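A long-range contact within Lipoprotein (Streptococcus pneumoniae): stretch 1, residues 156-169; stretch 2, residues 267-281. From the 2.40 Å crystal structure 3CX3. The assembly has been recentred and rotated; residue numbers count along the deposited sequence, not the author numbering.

Stretch 1 (156-169) AFIKKAQELTKKFQ
Stretch 2, residues 267-281: TYLENLEENMSILAE

Packing is knob into hole. Leu164 (chi1 t, chi2 33°) sits among Leu269, Leu272, Glu273 and Met276, its CD1 3.7 Å from the selenium SE of selenomethionine Met276 and its CD2 4.0 Å from Leu269 CD2. In return Leu269 (m, t) enters the hole of Phe157, Lys160, Ala161 and Leu164; Ala161 CB, pointing sideways, lies 3.9 Å from Leu269 CD1. That same CD1 lies over the Phe157 ring (t, chi2 95°), 3.9 Å from the centroid, while Tyr268 (t, chi2 76°) brings CD2 to the ring edge, 3.8 Å from Phe157 CZ.

Stretch 156-169 lies within a longer helix, and the second stretch is helical through Leu269 to Glu281, both with i to i-4 hydrogen bonds. They run in the same direction, axes 11° apart and 10.7 Å at closest approach. CA-CA distances are Ala161-Leu269 6.9 Å, Leu164-Glu273 7.0 Å and Phe168-Met276 7.9 Å, so the register advances about one turn at a time.

One turn past Leu164, Phe168 (m, chi2 -89°) sits among Glu273, Met276, Ser277 and Ala280: Met276 (m, t, p) puts CB over its face, 4.0 Å from the centroid, and Ala280 CB borders the edge, 4.0 Å from Phe168 CE1.

No hydrogen bond crosses. At the polar edge, Lys167 (t, t, t, p) brings CE 3.2 Å from OE1 of Glu273 (t, t, chi3 -155°), but Lys167 NZ stays 4.4 Å from Glu273 OE1, beyond a salt bridge; apolar fit dominates the contact.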

# COMPACT_ATOMS: atom_id res chain seq x y z
N ALA A 156 -8.52 -16.75 5.91
CA ALA A 156 -8.91 -15.95 7.06
C ALA A 156 -8.77 -14.50 6.66
O ALA A 156 -9.66 -13.69 6.91
CB ALA A 156 -8.02 -16.25 8.26
N PHE A 157 -7.64 -14.17 6.03
CA PHE A 157 -7.31 -12.78 5.76
C PHE A 157 -8.46 -12.20 4.94
O PHE A 157 -9.14 -11.27 5.40
CB PHE A 157 -5.96 -12.69 5.05
CG PHE A 157 -5.48 -11.28 4.79
CD1 PHE A 157 -4.61 -10.64 5.69
CD2 PHE A 157 -5.86 -10.60 3.64
CE1 PHE A 157 -4.15 -9.36 5.45
CE2 PHE A 157 -5.41 -9.31 3.38
CZ PHE A 157 -4.54 -8.68 4.27
N ILE A 158 -8.72 -12.78 3.78
CA ILE A 158 -9.78 -12.28 2.90
C ILE A 158 -11.10 -12.16 3.65
O ILE A 158 -11.86 -11.25 3.38
CB ILE A 158 -9.91 -13.05 1.52
CG1 ILE A 158 -11.10 -14.01 1.48
CG2 ILE A 158 -8.59 -13.73 1.11
CD1 ILE A 158 -12.33 -13.45 0.73
N LYS A 159 -11.34 -13.06 4.60
CA LYS A 159 -12.57 -13.08 5.40
C LYS A 159 -12.68 -11.88 6.34
O LYS A 159 -13.75 -11.26 6.44
CB LYS A 159 -12.65 -14.37 6.21
CG LYS A 159 -13.79 -14.43 7.22
CD LYS A 159 -13.37 -15.17 8.50
CE LYS A 159 -12.05 -14.62 9.07
NZ LYS A 159 -12.12 -14.52 10.55
N LYS A 160 -11.60 -11.56 7.03
CA LYS A 160 -11.61 -10.43 7.96
C LYS A 160 -11.41 -9.12 7.19
O LYS A 160 -11.54 -8.04 7.76
CB LYS A 160 -10.60 -10.60 9.11
CG LYS A 160 -9.19 -11.05 8.71
CD LYS A 160 -8.36 -11.45 9.92
CE LYS A 160 -7.23 -12.44 9.55
NZ LYS A 160 -6.14 -11.87 8.69
N ALA A 161 -11.12 -9.23 5.90
CA ALA A 161 -11.11 -8.07 5.02
C ALA A 161 -12.52 -7.76 4.54
O ALA A 161 -12.95 -6.61 4.59
CB ALA A 161 -10.17 -8.29 3.83
N GLN A 162 -13.25 -8.78 4.08
CA GLN A 162 -14.64 -8.57 3.65
C GLN A 162 -15.49 -8.05 4.80
O GLN A 162 -16.46 -7.34 4.57
CB GLN A 162 -15.26 -9.84 3.01
CG GLN A 162 -16.56 -9.59 2.14
CD GLN A 162 -16.49 -10.15 0.68
OE1 GLN A 162 -17.31 -9.79 -0.18
NE2 GLN A 162 -15.50 -11.01 0.40
N GLU A 163 -15.09 -8.38 6.03
CA GLU A 163 -15.78 -7.92 7.25
C GLU A 163 -15.50 -6.46 7.57
O GLU A 163 -16.39 -5.74 8.03
CB GLU A 163 -15.44 -8.82 8.44
CG GLU A 163 -16.23 -10.11 8.42
CD GLU A 163 -15.97 -10.99 9.62
OE1 GLU A 163 -14.89 -11.63 9.67
OE2 GLU A 163 -16.86 -11.06 10.50
N LEU A 164 -14.27 -6.03 7.33
CA LEU A 164 -13.87 -4.63 7.43
C LEU A 164 -14.70 -3.75 6.47
O LEU A 164 -15.21 -2.69 6.87
CB LEU A 164 -12.35 -4.53 7.21
CG LEU A 164 -11.53 -3.23 7.30
CD1 LEU A 164 -12.08 -2.26 8.33
CD2 LEU A 164 -10.07 -3.53 7.60
N THR A 165 -14.84 -4.19 5.22
CA THR A 165 -15.72 -3.54 4.22
C THR A 165 -17.17 -3.42 4.70
O THR A 165 -17.83 -2.42 4.41
CB THR A 165 -15.72 -4.28 2.84
OG1 THR A 165 -14.40 -4.36 2.31
CG2 THR A 165 -16.59 -3.55 1.81
N LYS A 166 -17.65 -4.44 5.40
CA LYS A 166 -19.01 -4.49 5.95
C LYS A 166 -19.23 -3.56 7.15
O LYS A 166 -20.22 -2.82 7.20
CB LYS A 166 -19.39 -5.91 6.37
CG LYS A 166 -20.35 -6.57 5.43
CD LYS A 166 -19.65 -7.57 4.56
CE LYS A 166 -20.54 -8.77 4.33
NZ LYS A 166 -21.10 -9.30 5.61
N LYS A 167 -18.31 -3.62 8.11
CA LYS A 167 -18.35 -2.73 9.26
C LYS A 167 -18.40 -1.29 8.77
O LYS A 167 -19.24 -0.51 9.22
CB LYS A 167 -17.14 -2.98 10.16
CG LYS A 167 -17.10 -2.22 11.49
CD LYS A 167 -15.95 -2.75 12.34
CE LYS A 167 -15.48 -1.73 13.35
NZ LYS A 167 -16.27 -1.84 14.61
N PHE A 168 -17.56 -0.98 7.79
CA PHE A 168 -17.39 0.39 7.31
C PHE A 168 -18.32 0.94 6.22
O PHE A 168 -18.46 2.16 6.10
CB PHE A 168 -15.93 0.63 6.92
CG PHE A 168 -15.07 0.97 8.08
CD1 PHE A 168 -14.92 2.29 8.47
CD2 PHE A 168 -14.47 -0.03 8.83
CE1 PHE A 168 -14.15 2.61 9.58
CE2 PHE A 168 -13.69 0.29 9.94
CZ PHE A 168 -13.53 1.61 10.30
N GLN A 169 -18.95 0.07 5.44
CA GLN A 169 -19.81 0.57 4.37
C GLN A 169 -20.88 1.54 4.90
O GLN A 169 -21.05 2.61 4.32
CB GLN A 169 -20.40 -0.57 3.52
CG GLN A 169 -21.06 -0.12 2.22
CD GLN A 169 -20.16 0.74 1.32
OE1 GLN A 169 -19.94 1.93 1.58
NE2 GLN A 169 -19.66 0.15 0.24
N THR A 267 -1.74 -6.02 13.21
CA THR A 267 -1.80 -6.84 12.00
C THR A 267 -1.77 -5.88 10.79
O THR A 267 -1.61 -4.68 10.98
CB THR A 267 -3.10 -7.71 12.05
OG1 THR A 267 -2.81 -9.07 11.73
CG2 THR A 267 -4.16 -7.22 11.12
N TYR A 268 -1.90 -6.38 9.56
CA TYR A 268 -2.04 -5.46 8.43
C TYR A 268 -3.43 -4.84 8.44
O TYR A 268 -3.57 -3.61 8.47
CB TYR A 268 -1.78 -6.13 7.08
CG TYR A 268 -2.05 -5.19 5.92
CD1 TYR A 268 -1.15 -4.18 5.61
CD2 TYR A 268 -3.21 -5.28 5.18
CE1 TYR A 268 -1.39 -3.30 4.58
CE2 TYR A 268 -3.46 -4.40 4.13
CZ TYR A 268 -2.54 -3.41 3.84
OH TYR A 268 -2.77 -2.53 2.82
N LEU A 269 -4.45 -5.70 8.44
CA LEU A 269 -5.84 -5.27 8.45
C LEU A 269 -6.20 -4.41 9.65
O LEU A 269 -7.03 -3.49 9.54
CB LEU A 269 -6.75 -6.48 8.33
CG LEU A 269 -6.83 -7.02 6.90
CD1 LEU A 269 -7.69 -8.27 6.83
CD2 LEU A 269 -7.34 -5.95 5.92
N GLU A 270 -5.57 -4.68 10.79
CA GLU A 270 -5.68 -3.85 11.97
C GLU A 270 -5.19 -2.41 11.74
O GLU A 270 -5.82 -1.47 12.23
CB GLU A 270 -4.97 -4.50 13.15
CG GLU A 270 -5.72 -5.73 13.67
CD GLU A 270 -5.05 -6.44 14.82
OE1 GLU A 270 -5.70 -7.36 15.37
OE2 GLU A 270 -3.89 -6.10 15.19
N ASN A 271 -4.09 -2.24 10.99
CA ASN A 271 -3.60 -0.91 10.58
C ASN A 271 -4.44 -0.22 9.49
O ASN A 271 -4.65 1.01 9.52
CB ASN A 271 -2.14 -0.97 10.10
CG ASN A 271 -1.14 -1.07 11.22
OD1 ASN A 271 -0.98 -0.16 12.04
ND2 ASN A 271 -0.40 -2.17 11.23
N LEU A 272 -4.88 -1.02 8.51
CA LEU A 272 -5.82 -0.53 7.51
C LEU A 272 -7.06 0.01 8.22
O LEU A 272 -7.43 1.17 8.04
CB LEU A 272 -6.18 -1.63 6.50
CG LEU A 272 -7.08 -1.35 5.28
CD1 LEU A 272 -6.69 -0.11 4.48
CD2 LEU A 272 -7.08 -2.55 4.39
N GLU A 273 -7.66 -0.84 9.06
CA GLU A 273 -8.83 -0.46 9.82
C GLU A 273 -8.60 0.79 10.65
O GLU A 273 -9.49 1.66 10.73
CB GLU A 273 -9.29 -1.60 10.73
CG GLU A 273 -10.28 -1.18 11.81
CD GLU A 273 -11.25 -2.29 12.21
OE1 GLU A 273 -12.36 -1.96 12.70
OE2 GLU A 273 -10.92 -3.48 12.04
N GLU A 274 -7.43 0.90 11.29
CA GLU A 274 -7.17 2.06 12.16
C GLU A 274 -7.23 3.38 11.38
O GLU A 274 -7.82 4.36 11.84
CB GLU A 274 -5.84 1.93 12.89
CG GLU A 274 -5.42 3.25 13.52
CD GLU A 274 -4.22 3.13 14.42
OE1 GLU A 274 -4.33 3.58 15.59
OE2 GLU A 274 -3.18 2.58 13.97
N ASN A 275 -6.63 3.41 10.20
CA ASN A 275 -6.73 4.59 9.36
C ASN A 275 -8.11 4.72 8.74
O ASN A 275 -8.54 5.81 8.40
CB ASN A 275 -5.63 4.60 8.30
CG ASN A 275 -4.25 4.63 8.91
OD1 ASN A 275 -3.82 5.64 9.47
ND2 ASN A 275 -3.55 3.50 8.83
N MSE A 276 -8.83 3.61 8.64
CA MSE A 276 -10.22 3.69 8.21
C MSE A 276 -11.11 4.34 9.26
O MSE A 276 -12.05 5.05 8.90
CB MSE A 276 -10.74 2.33 7.77
CG MSE A 276 -10.14 1.92 6.46
SE MSE A 276 -10.69 0.16 5.92
CE MSE A 276 -12.55 0.50 5.47
N SER A 277 -10.79 4.11 10.54
CA SER A 277 -11.39 4.85 11.67
C SER A 277 -11.29 6.35 11.47
O SER A 277 -12.28 7.06 11.32
CB SER A 277 -10.67 4.53 12.98
OG SER A 277 -11.11 3.33 13.56
N ILE A 278 -10.04 6.81 11.51
CA ILE A 278 -9.69 8.21 11.39
C ILE A 278 -10.51 8.88 10.28
O ILE A 278 -11.26 9.81 10.56
CB ILE A 278 -8.15 8.35 11.19
CG1 ILE A 278 -7.43 7.81 12.44
CG2 ILE A 278 -7.74 9.80 10.89
CD1 ILE A 278 -5.98 7.39 12.21
N LEU A 279 -10.41 8.36 9.06
CA LEU A 279 -11.13 8.92 7.91
C LEU A 279 -12.66 8.98 8.10
O LEU A 279 -13.29 10.01 7.82
CB LEU A 279 -10.78 8.16 6.62
CG LEU A 279 -11.37 8.73 5.33
CD1 LEU A 279 -10.87 10.16 5.08
CD2 LEU A 279 -11.08 7.82 4.12
N ALA A 280 -13.26 7.89 8.58
CA ALA A 280 -14.70 7.86 8.83
C ALA A 280 -15.10 8.76 10.01
O ALA A 280 -16.10 9.45 9.93
CB ALA A 280 -15.17 6.44 9.04
N GLU A 281 -14.31 8.76 11.09
CA GLU A 281 -14.57 9.62 12.25
C GLU A 281 -14.63 11.10 11.86
O GLU A 281 -15.37 11.89 12.46
CB GLU A 281 -13.55 9.39 13.38
CG GLU A 281 -13.66 10.40 14.55
CD GLU A 281 -13.60 9.74 15.92